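Local coordinates for protein Ent-copalyl diphosphate synthase (Streptomyces platensis, PDB 5BP8) that belongs to the terpene synthases, as a largely helical single-chain protein related to the squalene-hopene cyclases, at residues A[185-188]-A[189-192]; A[222-225]-A[226-230]; A[450-453]-A[454-458]. All blocks are in the same frame, centred on the assembly; numbering follows the deposited sequence.

Interaction 1: residues A[185-188]-A[189-192]; sequences LPEK and LWHT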
loop_
_atom_site.group_PDB
_atom_site.type_symbol
_atom_site.label_atom_id
_atom_site.label_comp_id
_atom_site.label_asym_id
_atom_site.label_seq_id
_atom_site.Cartn_x
_atom_site.Cartn_y
_atom_site.Cartn_z
ATOM N N LEU A 185 -7.113 -21.000 -5.557
ATOM C CA LEU A 185 -6.077 -20.019 -5.301
ATOM C C LEU A 185 -6.083 -19.663 -3.810
ATOM O O LEU A 185 -7.152 -19.450 -3.253
ATOM C CB LEU A 185 -6.414 -18.778 -6.142
ATOM C CG LEU A 185 -5.366 -17.664 -6.233
ATOM C CD1 LEU A 185 -4.098 -18.192 -6.880
ATOM C CD2 LEU A 185 -5.941 -16.535 -7.062
ATOM N N PRO A 186 -4.900 -19.615 -3.135
ATOM C CA PRO A 186 -4.935 -19.145 -1.747
ATOM C C PRO A 186 -5.562 -17.754 -1.587
ATOM O O PRO A 186 -5.387 -16.870 -2.454
ATOM C CB PRO A 186 -3.456 -19.113 -1.335
ATOM C CG PRO A 186 -2.807 -20.145 -2.211
ATOM C CD PRO A 186 -3.559 -20.063 -3.520
ATOM N N GLU A 187 -6.258 -17.567 -0.464
ATOM C CA GLU A 187 -6.969 -16.327 -0.198
ATOM C C GLU A 187 -6.092 -15.079 -0.368
ATOM O O GLU A 187 -6.550 -14.075 -0.903
ATOM C CB GLU A 187 -7.572 -16.341 1.200
ATOM C CG GLU A 187 -8.750 -17.275 1.331
ATOM C CD GLU A 187 -9.491 -17.089 2.645
ATOM O OE1 GLU A 187 -9.154 -16.161 3.428
ATOM O OE2 GLU A 187 -10.402 -17.898 2.879
ATOM N N LYS A 188 -4.847 -15.140 0.096
ATOM C CA LYS A 188 -3.969 -13.976 0.025
ATOM C C LYS A 188 -3.588 -13.618 -1.417
ATOM O O LYS A 188 -3.065 -12.511 -1.665
ATOM C CB LYS A 188 -2.712 -14.200 0.856
ATOM C CG LYS A 188 -1.698 -15.127 0.195
ATOM C CD LYS A 188 -0.706 -15.642 1.226
ATOM C CE LYS A 188 0.127 -14.515 1.804
ATOM N NZ LYS A 188 1.177 -15.009 2.753
ATOM N N LEU A 189 -3.779 -14.551 -2.351
ATOM C CA LEU A 189 -3.516 -14.289 -3.775
ATOM C C LEU A 189 -4.769 -13.932 -4.568
ATOM O O LEU A 189 -4.675 -13.659 -5.757
ATOM C CB LEU A 189 -2.831 -15.502 -4.427
ATOM C CG LEU A 189 -1.420 -15.767 -3.839
ATOM C CD1 LEU A 189 -0.861 -17.072 -4.393
ATOM C CD2 LEU A 189 -0.470 -14.614 -4.119
ATOM N N TRP A 190 -5.945 -13.909 -3.948
ATOM C CA TRP A 190 -7.124 -13.434 -4.679
ATOM C C TRP A 190 -6.940 -12.011 -5.190
ATOM O O TRP A 190 -7.443 -11.661 -6.250
ATOM C CB TRP A 190 -8.369 -13.476 -3.800
ATOM C CG TRP A 190 -8.794 -14.884 -3.406
ATOM C CD1 TRP A 190 -8.220 -16.073 -3.807
ATOM C CD2 TRP A 190 -9.887 -15.240 -2.535
ATOM N NE1 TRP A 190 -8.891 -17.138 -3.217
ATOM C CE2 TRP A 190 -9.911 -16.656 -2.444
ATOM C CE3 TRP A 190 -10.797 -14.503 -1.791
ATOM C CZ2 TRP A 190 -10.850 -17.339 -1.672
ATOM C CZ3 TRP A 190 -11.726 -15.177 -1.010
ATOM C CH2 TRP A 190 -11.744 -16.587 -0.960
ATOM N N HIS A 191 -6.240 -11.197 -4.409
ATOM C CA HIS A 191 -5.914 -9.829 -4.781
ATOM C C HIS A 191 -5.149 -9.744 -6.112
ATOM O O HIS A 191 -5.169 -8.678 -6.760
ATOM C CB HIS A 191 -5.066 -9.200 -3.672
ATOM C CG HIS A 191 -4.889 -7.728 -3.822
ATOM N ND1 HIS A 191 -5.906 -6.836 -3.591
ATOM C CD2 HIS A 191 -3.819 -6.985 -4.197
ATOM C CE1 HIS A 191 -5.481 -5.608 -3.821
ATOM N NE2 HIS A 191 -4.214 -5.672 -4.190
ATOM N N THR A 192 -4.496 -10.850 -6.515
ATOM C CA THR A 192 -3.675 -10.893 -7.718
ATOM C C THR A 192 -4.223 -11.873 -8.784
ATOM O O THR A 192 -3.509 -12.330 -9.691
ATOM C CB THR A 192 -2.185 -11.115 -7.374
ATOM O OG1 THR A 192 -1.368 -10.940 -8.551
ATOM C CG2 THR A 192 -1.922 -12.401 -6.811
HETATM O O HOH W 1 -6.253 -11.365 -1.422
#

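Interaction 2: residues A[222-225]-A[226-230]; sequences AATA and AWLGA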
loop_
_atom_site.group_PDB
_atom_site.type_symbol
_atom_site.label_atom_id
_atom_site.label_comp_id
_atom_site.label_asym_id
_atom_site.label_seq_id
_atom_site.Cartn_x
_atom_site.Cartn_y
_atom_site.Cartn_z
ATOM N N ALA A 222 -8.728 -4.845 -10.432
ATOM C CA ALA A 222 -8.218 -5.721 -11.492
ATOM C C ALA A 222 -8.664 -7.195 -11.299
ATOM O O ALA A 222 -9.086 -7.842 -12.245
ATOM C CB ALA A 222 -6.686 -5.653 -11.559
ATOM N N ALA A 223 -8.523 -7.712 -10.082
ATOM C CA ALA A 223 -8.889 -9.113 -9.807
ATOM C C ALA A 223 -10.385 -9.309 -10.055
ATOM O O ALA A 223 -10.813 -10.360 -10.557
ATOM C CB ALA A 223 -8.526 -9.489 -8.374
ATOM N N THR A 224 -11.180 -8.296 -9.685
ATOM C CA THR A 224 -12.622 -8.336 -9.869
ATOM C C THR A 224 -12.968 -8.375 -11.345
ATOM O O THR A 224 -13.865 -9.130 -11.762
ATOM C CB THR A 224 -13.342 -7.152 -9.173
ATOM O OG1 THR A 224 -12.957 -7.077 -7.780
ATOM C CG2 THR A 224 -14.850 -7.306 -9.257
ATOM N N ALA A 225 -12.259 -7.591 -12.149
ATOM C CA ALA A 225 -12.456 -7.609 -13.593
ATOM C C ALA A 225 -12.141 -8.999 -14.168
ATOM O O ALA A 225 -12.831 -9.476 -15.059
ATOM C CB ALA A 225 -11.591 -6.543 -14.259
ATOM N N ALA A 226 -11.069 -9.614 -13.692
ATOM C CA ALA A 226 -10.655 -10.938 -14.188
ATOM C C ALA A 226 -11.711 -11.983 -13.821
ATOM O O ALA A 226 -12.069 -12.859 -14.629
ATOM C CB ALA A 226 -9.288 -11.309 -13.610
ATOM N N TRP A 227 -12.241 -11.870 -12.620
ATOM C CA TRP A 227 -13.232 -12.816 -12.104
ATOM C C TRP A 227 -14.537 -12.706 -12.895
ATOM O O TRP A 227 -15.114 -13.724 -13.282
ATOM C CB TRP A 227 -13.477 -12.554 -10.611
ATOM C CG TRP A 227 -14.303 -13.603 -9.900
ATOM C CD1 TRP A 227 -13.841 -14.654 -9.143
ATOM C CD2 TRP A 227 -15.737 -13.686 -9.866
ATOM N NE1 TRP A 227 -14.903 -15.379 -8.648
ATOM C CE2 TRP A 227 -16.073 -14.834 -9.104
ATOM C CE3 TRP A 227 -16.765 -12.936 -10.455
ATOM C CZ2 TRP A 227 -17.406 -15.222 -8.868
ATOM C CZ3 TRP A 227 -18.108 -13.327 -10.227
ATOM C CH2 TRP A 227 -18.400 -14.467 -9.440
ATOM N N LEU A 228 -14.972 -11.483 -13.164
ATOM C CA LEU A 228 -16.218 -11.239 -13.909
ATOM C C LEU A 228 -16.151 -11.676 -15.361
ATOM O O LEU A 228 -17.174 -11.993 -15.950
ATOM C CB LEU A 228 -16.535 -9.736 -13.907
ATOM C CG LEU A 228 -17.031 -9.181 -12.573
ATOM C CD1 LEU A 228 -16.971 -7.660 -12.545
ATOM C CD2 LEU A 228 -18.436 -9.654 -12.198
ATOM N N GLY A 229 -14.975 -11.627 -15.955
ATOM C CA GLY A 229 -14.801 -12.027 -17.322
ATOM C C GLY A 229 -15.169 -10.952 -18.338
ATOM O O GLY A 229 -15.458 -9.795 -17.995
ATOM N N ALA A 230 -15.162 -11.361 -19.595
ATOM C CA ALA A 230 -15.202 -10.441 -20.708
ATOM C C ALA A 230 -16.574 -9.813 -20.902
ATOM O O ALA A 230 -16.656 -8.659 -21.344
ATOM C CB ALA A 230 -14.734 -11.127 -21.974
#

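Interaction 3: residues A[450-453]-A[454-458]; sequences EETA and YMVQL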
loop_
_atom_site.group_PDB
_atom_site.type_symbol
_atom_site.label_atom_id
_atom_site.label_comp_id
_atom_site.label_asym_id
_atom_site.label_seq_id
_atom_site.Cartn_x
_atom_site.Cartn_y
_atom_site.Cartn_z
ATOM N N GLU A 450 4.119 12.796 3.901
ATOM C CA GLU A 450 4.086 11.567 4.696
ATOM C C GLU A 450 5.400 11.345 5.447
ATOM O O GLU A 450 5.416 11.159 6.662
ATOM C CB GLU A 450 3.782 10.363 3.808
ATOM C CG GLU A 450 3.705 9.041 4.564
ATOM C CD GLU A 450 3.380 7.846 3.684
ATOM O OE1 GLU A 450 3.292 8.010 2.431
ATOM O OE2 GLU A 450 3.213 6.753 4.257
ATOM N N GLU A 451 6.519 11.392 4.718
ATOM C CA GLU A 451 7.795 11.029 5.313
ATOM C C GLU A 451 8.295 12.091 6.298
ATOM O O GLU A 451 8.890 11.759 7.336
ATOM C CB GLU A 451 8.834 10.708 4.239
ATOM C CG GLU A 451 8.408 9.549 3.328
ATOM C CD GLU A 451 9.227 9.450 2.058
ATOM O OE1 GLU A 451 8.973 10.238 1.123
ATOM O OE2 GLU A 451 10.103 8.566 1.974
ATOM N N THR A 452 8.033 13.350 5.982
ATOM C CA THR A 452 8.343 14.437 6.881
ATOM C C THR A 452 7.560 14.255 8.199
ATOM O O THR A 452 8.138 14.376 9.313
ATOM C CB THR A 452 8.022 15.801 6.242
ATOM O OG1 THR A 452 8.777 15.961 5.026
ATOM C CG2 THR A 452 8.368 16.931 7.217
ATOM N N ALA A 453 6.269 13.968 8.067
ATOM C CA ALA A 453 5.401 13.743 9.241
ATOM C C ALA A 453 5.941 12.660 10.138
ATOM O O ALA A 453 5.982 12.842 11.378
ATOM C CB ALA A 453 3.974 13.416 8.824
ATOM N N TYR A 454 6.398 11.546 9.547
ATOM C CA TYR A 454 6.962 10.457 10.354
ATOM C C TYR A 454 8.184 10.895 11.168
ATOM O O TYR A 454 8.328 10.512 12.332
ATOM C CB TYR A 454 7.317 9.223 9.512
ATOM C CG TYR A 454 6.126 8.603 8.782
ATOM C CD1 TYR A 454 4.828 8.691 9.295
ATOM C CD2 TYR A 454 6.322 7.866 7.628
ATOM C CE1 TYR A 454 3.749 8.114 8.637
ATOM C CE2 TYR A 454 5.259 7.277 6.962
ATOM C CZ TYR A 454 3.973 7.403 7.475
ATOM O OH TYR A 454 2.877 6.869 6.836
HETATM N N MSE A 455 9.075 11.664 10.549
HETATM C CA MSE A 455 10.279 12.126 11.239
HETATM C C MSE A 455 9.981 13.151 12.298
HETATM O O MSE A 455 10.611 13.134 13.374
HETATM C CB MSE A 455 11.319 12.629 10.235
HETATM C CG MSE A 455 11.853 11.455 9.418
HETATM SE SE MSE A 455 12.768 10.059 10.448
HETATM C CE MSE A 455 11.331 8.771 10.684
ATOM N N VAL A 456 9.054 14.058 12.045
ATOM C CA VAL A 456 8.674 15.029 13.076
ATOM C C VAL A 456 8.120 14.293 14.316
ATOM O O VAL A 456 8.521 14.595 15.469
ATOM C CB VAL A 456 7.676 16.074 12.538
ATOM C CG1 VAL A 456 7.033 16.860 13.666
ATOM C CG2 VAL A 456 8.376 17.006 11.564
ATOM N N GLN A 457 7.249 13.313 14.085
ATOM C CA GLN A 457 6.720 12.484 15.173
ATOM C C GLN A 457 7.808 11.757 15.935
ATOM O O GLN A 457 7.805 11.775 17.171
ATOM C CB GLN A 457 5.758 11.428 14.667
ATOM C CG GLN A 457 4.446 11.974 14.172
ATOM C CD GLN A 457 3.479 10.863 13.822
ATOM O OE1 GLN A 457 3.265 9.935 14.619
ATOM N NE2 GLN A 457 2.879 10.956 12.631
ATOM N N LEU A 458 8.726 11.113 15.207
ATOM C CA LEU A 458 9.838 10.398 15.821
ATOM C C LEU A 458 10.618 11.324 16.735
ATOM O O LEU A 458 10.884 10.982 17.899
ATOM C CB LEU A 458 10.771 9.806 14.760
ATOM C CG LEU A 458 12.029 9.079 15.248
ATOM C CD1 LEU A 458 11.716 8.070 16.334
ATOM C CD2 LEU A 458 12.756 8.384 14.101
#

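Interaction 1: residues A[185-188]-A[189-192]
The indole of W190 folds back over E187, and the CA of E187 rises into the face of its five-membered ring, 3.6 Å from the ring centroid and only 8° off the normal, a CH-pi contact. The side chain of E187 then runs alongside the indole in the same direction, with CG lying 3.7 Å from W190 CZ2, so the backbone bump and the methylene together fill the hollow under the ring. A hydrogen bond from W190 NE1 to L185 O (2.9 Å) helps to hold the indole; NE1 stands above the carbonyl plane of L185 rather than on a lone pair, and the bond is bent (144°). These contacts belong to consecutive turns closed by i to i+3 bonds, in the loop between helix 171-179 and helix 193-196: L189 N bonds to P186 O and W190 N to E187 O (3.1 Å). L185 and L189 cross at about a right angle. L185 CG is anti to the backbone N (chi1 -171°), which sets it 3.8 Å from L189 CB and puts L185 CD2 4.0 Å from W190 CD1 as the leucine and the indole slide past each other. L189 CD1 lies beside P186 CD, the two side chains pointing the same way. A water donates to E187 O and accepts from H191 N, while the imidazole of H191 reaches away to G218 and D497.

Interaction 2: residues A[222-225]-A[226-230]
W227, the one residue with a flat side chain here, meets the preceding turn through its CB alone, which rests 3.5 Å from A223 O. Neither face nor edge of the indole touches 222-225: CG stands anti to the backbone N (chi1 -170°), which swings the ring off the helix toward T201, P206 and V217, and NE1 is hydrogen-bonded to A204 O. The other flat groups are the peptide groups, whose carbonyls accept i to i+4 bonds in the regular alpha-helical pattern. A226 N bonds to A222 O at 3.0 Å, W227 N to A223 O and L228 N to T224 O. The last bond of the series, G229 N to A225 O, is longer at 3.2 Å and less straight, as the helix ends there. G229 turns to positive phi (82°), a conformation in which a CB would press on the carbonyl oxygen of L228.

The side-chain contact proper is between T224 and L228, which lie side by side and point the same way, with T224 CG2 3.9 Å from L228 CD1. L228 CG lies 3.3 Å from T224 O, the oxygen that accepts from L228 N. T224 OG1 is hydrogen-bonded to S220 O and V217 N, just upstream. Around this short helix 221-228, A225 faces L37 and L40 of helix 31-40, T224 and L228 meet helix 237-249, and A223 and A226 lean on helix 193-196.

Interaction 3: residues A[450-453]-A[454-458]
Y454 bends back over the preceding turn to reach E450, Y454 OH donating to E450 OE2 at 2.6 Å through the anti lone pair of that oxygen. The carboxylate stands 76° from the ring plane, and E450 CG packs 3.4 Å from Y454 CZ; the fully extended glutamate, CG anti to the backbone N (chi1 -179°), lets it span the distance. E450 O sits over one face of the ring, 3.4 Å above its plane, and also accepts from Y454 N. Next comes M455, a selenomethionine, whose CG lies 3.6 Å from E451 O before the chain bends away to W431 and A432 on helix 422-435. V456 N makes a straight bond to T452 O (2.9 Å), and V456 CG2 lies 3.5 Å from that oxygen. Q457 N bonds to A453 O, and Q457 CG packs 3.3 Å from the same acceptor; the amide beyond makes weak bonds to R461 and A510. With L458, whose N bonds to Y454 O, the next helical turn is under way. This is helix 449-461, buried in the squalene-hopene cyclase-like domain, whose helices 402-416 and 504-518 pack against it. E450 OE2 is also hydrogen-bonded to H399 NE2 and W495 NE1, so three partners meet at one oxygen of a buried residue: the carboxylate is probably locked in rotation, and the phenol is held in place by its bond to it.

In the fold
Interactions 1 and 2 are neighbours: their centres are 13 Å apart, W190 O packs against A223 CB (3.2 Å), and both lean on helix 193-196. Interaction 3 lies on the opposite side of the chain's centre, with nearest atoms about 17 Å from interaction 1 and about 22 Å from interaction 2. Interaction 1 is partly exposed and built of turns, an indole laid on a backbone and a bridging water. The other two are buried helical turns. The alanines of interaction 2 face helices 31-40 and 193-196, which probably allows close approach, whereas interaction 3 places a carboxylate-phenol pair inside the helical core, with three hydrogen-bond partners meeting at one carboxylate oxygen.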